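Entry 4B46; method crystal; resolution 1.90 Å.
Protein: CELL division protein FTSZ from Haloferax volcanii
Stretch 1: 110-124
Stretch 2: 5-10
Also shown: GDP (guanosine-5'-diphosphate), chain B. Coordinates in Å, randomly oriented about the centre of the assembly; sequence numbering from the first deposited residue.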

# COMPACT_ATOMS: atom_id res chain seq x y z
N GLY A 110 -14.86 4.20 -8.84
CA GLY A 110 -15.54 3.17 -9.59
C GLY A 110 -14.65 2.11 -10.23
O GLY A 110 -14.88 0.92 -10.09
N THR A 111 -13.62 2.56 -10.95
CA THR A 111 -12.78 1.66 -11.71
C THR A 111 -11.91 0.81 -10.79
O THR A 111 -11.95 -0.42 -10.83
CB THR A 111 -11.91 2.45 -12.71
OG1 THR A 111 -12.77 3.04 -13.69
CG2 THR A 111 -10.93 1.55 -13.43
N GLY A 112 -11.14 1.48 -9.94
CA GLY A 112 -10.27 0.79 -8.99
C GLY A 112 -11.08 0.07 -7.93
O GLY A 112 -10.81 -1.07 -7.60
N SER A 113 -12.07 0.76 -7.39
CA SER A 113 -12.93 0.23 -6.34
C SER A 113 -13.54 -1.13 -6.74
O SER A 113 -13.51 -2.09 -5.97
CB SER A 113 -14.04 1.24 -6.04
OG SER A 113 -14.97 0.75 -5.11
N GLY A 114 -14.10 -1.20 -7.95
CA GLY A 114 -14.69 -2.44 -8.42
C GLY A 114 -13.70 -3.42 -9.03
O GLY A 114 -13.87 -4.63 -8.89
N GLY A 115 -12.68 -2.90 -9.71
CA GLY A 115 -11.77 -3.75 -10.46
C GLY A 115 -10.60 -4.35 -9.69
O GLY A 115 -10.14 -5.45 -10.02
N ALA A 116 -10.09 -3.63 -8.69
CA ALA A 116 -8.97 -4.16 -7.91
C ALA A 116 -9.24 -5.53 -7.27
O ALA A 116 -8.40 -6.42 -7.39
CB ALA A 116 -8.47 -3.14 -6.87
N PRO A 117 -10.41 -5.72 -6.62
CA PRO A 117 -10.65 -7.05 -6.06
C PRO A 117 -10.79 -8.14 -7.12
O PRO A 117 -10.44 -9.30 -6.87
CB PRO A 117 -11.98 -6.89 -5.33
CG PRO A 117 -12.11 -5.44 -5.08
CD PRO A 117 -11.50 -4.79 -6.28
N VAL A 118 -11.32 -7.77 -8.28
CA VAL A 118 -11.46 -8.71 -9.39
C VAL A 118 -10.08 -9.13 -9.86
O VAL A 118 -9.82 -10.32 -10.08
CB VAL A 118 -12.28 -8.09 -10.56
CG1 VAL A 118 -12.17 -8.95 -11.83
CG2 VAL A 118 -13.73 -7.93 -10.14
N LEU A 119 -9.18 -8.17 -9.99
CA LEU A 119 -7.82 -8.50 -10.40
C LEU A 119 -7.11 -9.36 -9.36
O LEU A 119 -6.44 -10.34 -9.72
CB LEU A 119 -6.99 -7.24 -10.67
CG LEU A 119 -5.52 -7.51 -11.02
CD1 LEU A 119 -5.37 -8.42 -12.26
CD2 LEU A 119 -4.75 -6.21 -11.20
N ALA A 120 -7.26 -9.01 -8.08
CA ALA A 120 -6.57 -9.76 -7.01
C ALA A 120 -6.97 -11.23 -7.05
O ALA A 120 -6.11 -12.11 -6.95
CB ALA A 120 -6.85 -9.15 -5.63
N LYS A 121 -8.26 -11.48 -7.20
CA LYS A 121 -8.78 -12.84 -7.30
C LYS A 121 -8.21 -13.57 -8.52
O LYS A 121 -7.80 -14.73 -8.43
CB LYS A 121 -10.31 -12.81 -7.37
CG LYS A 121 -10.95 -14.18 -7.23
CD LYS A 121 -12.46 -14.11 -7.33
CE LYS A 121 -13.07 -15.51 -7.23
NZ LYS A 121 -14.52 -15.53 -7.54
N HIS A 122 -8.17 -12.88 -9.66
CA HIS A 122 -7.62 -13.43 -10.90
C HIS A 122 -6.15 -13.81 -10.71
O HIS A 122 -5.72 -14.89 -11.14
CB HIS A 122 -7.78 -12.40 -12.02
CG HIS A 122 -6.96 -12.69 -13.24
ND1 HIS A 122 -7.40 -13.51 -14.26
CD2 HIS A 122 -5.74 -12.25 -13.62
CE1 HIS A 122 -6.48 -13.57 -15.21
NE2 HIS A 122 -5.46 -12.83 -14.84
N LEU A 123 -5.39 -12.92 -10.08
CA LEU A 123 -3.97 -13.17 -9.85
C LEU A 123 -3.70 -14.38 -8.94
O LEU A 123 -2.82 -15.20 -9.23
CB LEU A 123 -3.29 -11.94 -9.28
CG LEU A 123 -3.18 -10.75 -10.23
CD1 LEU A 123 -2.60 -9.53 -9.51
CD2 LEU A 123 -2.32 -11.13 -11.42
N LYS A 124 -4.47 -14.50 -7.86
CA LYS A 124 -4.30 -15.63 -6.94
C LYS A 124 -4.68 -16.94 -7.60
O LYS A 124 -4.21 -18.02 -7.21
CB LYS A 124 -5.13 -15.41 -5.66
CG LYS A 124 -4.47 -14.45 -4.67
CD LYS A 124 -5.15 -14.45 -3.30
CE LYS A 124 -5.08 -15.80 -2.63
NZ LYS A 124 -3.67 -16.24 -2.43
PB GDP B . -11.41 5.50 -10.20
O1B GDP B . -12.83 5.40 -10.68
O2B GDP B . -10.44 5.84 -11.30
O3B GDP B . -11.05 4.20 -9.53
O3A GDP B . -11.46 6.69 -9.12
PA GDP B . -10.17 7.50 -8.62
O1A GDP B . -8.96 6.63 -8.52
O2A GDP B . -9.96 8.70 -9.50
O5' GDP B . -10.69 7.99 -7.17
C5' GDP B . -10.99 6.98 -6.21
C4' GDP B . -10.64 7.48 -4.82
O4' GDP B . -9.23 7.60 -4.70
C3' GDP B . -11.14 8.90 -4.59
O3' GDP B . -12.45 8.82 -4.05
C2' GDP B . -10.14 9.49 -3.60
O2' GDP B . -10.45 9.07 -2.27
C1' GDP B . -8.87 8.75 -3.90
N9 GDP B . -7.89 9.43 -4.77
C8 GDP B . -8.10 9.92 -6.01
N7 GDP B . -6.93 10.39 -6.53
C5 GDP B . -5.96 10.16 -5.61
C6 GDP B . -4.50 10.38 -5.51
O6 GDP B . -3.85 10.92 -6.44
N1 GDP B . -3.90 9.99 -4.37
C2 GDP B . -4.56 9.41 -3.35
N2 GDP B . -3.86 9.06 -2.24
N3 GDP B . -5.89 9.17 -3.38
C4 GDP B . -6.61 9.52 -4.46
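Stretch 2 (5-10) MIGFGQ

Residues 5 to 8 form the end of a strand, extended throughout, with phi between -88° and -122° and psi between 116° and 133°, and the chain turns into a helix after it. The strand runs across the helix of residues 111 to 124 with the two N-to-C directions 143° apart, so it lies obliquely antiparallel, its axis coming within 8.5 Å of the helix axis. The helix is regular except for a kink at Pro-117, whose ring nitrogen has no hydrogen to give to the turn before. Because of the direction, Ile-6 lies beside Leu-119 and Leu-123, while Phe-8 and Gly-9 reach the first turn of the helix. The nearest pair of CA atoms is Gly-112 CA and Gly-9 CA, 4.2 Å apart.

No hydrogen bond joins the two stretches directly, but both give backbone amides to the phosphate of GDP. Gln-10 N donates to GDP O2B at 2.8 Å and Gly-112 N to GDP O3B, also at 2.8 Å, while Gly-110 N and Thr-111 N both donate to GDP O1B at 3.0 Å. Glycine suits this crossing. At Gly-9, phi is 82° and psi 179°, a conformation that would jam a CB against the preceding carbonyl oxygen; that CB would also strike GDP O3B and Gly-112 N. At Gly-112 a CB would run into Phe-8 O, which instead accepts a CA-H...O contact from Gly-112 CA at 3.5 Å.

Strand alternation sets the side chains: Ile-6 and Phe-8 point toward the helix, whereas a CB on the intervening Gly-7 would point away. Phe-8 has the largest contact. Its broad, flat ring lies against the helix backbone, which glycine leaves bare: Gly-115 CA is 4.1 Å from the ring centroid and 25° off the ring normal, a CH-pi contact over the face. A CB on Gly-115 would clash with Phe-8 CE1. Over the same face lies Ala-116 N, 4.0 Å from Phe-8 CG, and the small Ala-116 CB rests 4.3 Å from Phe-8 CB. Thr-111 points toward the strand, its methyl CG2 4.0 Å from Phe-8 CD1 and 3.9 Å from Gly-9 CA, while its OG1 is hydrogen-bonded elsewhere in the structure.

Farther along the helix, where the strand is approached by longer side chains, branched aliphatic groups fill the space. Leu-119 touches both inward-pointing residues, with CB 3.9 Å from Phe-8 CE2 and CD2 3.6 Å from Ile-6 CG2. One turn later, Leu-123 CD1 meets Ile-6 CD1 at 4.1 Å, extending the apolar packing.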

# COMPACT_ATOMS: atom_id res chain seq x y z
N MET A 5 3.86 -4.29 -9.43
CA MET A 5 2.84 -3.34 -9.03
C MET A 5 1.82 -3.08 -10.14
O MET A 5 2.19 -2.77 -11.27
CB MET A 5 3.46 -2.00 -8.66
CG MET A 5 4.36 -2.05 -7.47
SD MET A 5 4.41 -0.41 -6.71
CE MET A 5 5.50 -0.81 -5.34
N ILE A 6 0.54 -3.21 -9.79
CA ILE A 6 -0.54 -2.85 -10.71
C ILE A 6 -1.43 -1.78 -10.09
O ILE A 6 -2.06 -2.02 -9.07
CB ILE A 6 -1.42 -4.06 -11.11
CG1 ILE A 6 -0.56 -5.20 -11.67
CG2 ILE A 6 -2.48 -3.64 -12.14
CD1 ILE A 6 -0.35 -6.33 -10.70
N GLY A 7 -1.44 -0.61 -10.71
CA GLY A 7 -2.33 0.47 -10.28
C GLY A 7 -3.66 0.34 -11.00
O GLY A 7 -3.70 0.12 -12.22
N PHE A 8 -4.75 0.45 -10.25
CA PHE A 8 -6.09 0.29 -10.81
C PHE A 8 -6.89 1.57 -10.55
O PHE A 8 -7.03 1.99 -9.40
CB PHE A 8 -6.80 -0.91 -10.18
CG PHE A 8 -7.53 -1.78 -11.18
CD1 PHE A 8 -8.64 -1.30 -11.85
CD2 PHE A 8 -7.11 -3.07 -11.43
CE1 PHE A 8 -9.32 -2.10 -12.77
CE2 PHE A 8 -7.78 -3.87 -12.36
CZ PHE A 8 -8.88 -3.38 -13.02
N GLY A 9 -7.42 2.18 -11.61
CA GLY A 9 -8.11 3.45 -11.47
C GLY A 9 -7.12 4.60 -11.44
O GLY A 9 -5.90 4.39 -11.49
N GLN A 10 -7.62 5.82 -11.34
CA GLN A 10 -6.76 6.99 -11.44
C GLN A 10 -5.77 7.14 -10.28
O GLN A 10 -4.59 7.43 -10.49
CB GLN A 10 -7.60 8.27 -11.62
CG GLN A 10 -6.74 9.50 -11.81
CD GLN A 10 -7.54 10.78 -11.84
OE1 GLN A 10 -8.71 10.81 -11.47
NE2 GLN A 10 -6.90 11.85 -12.28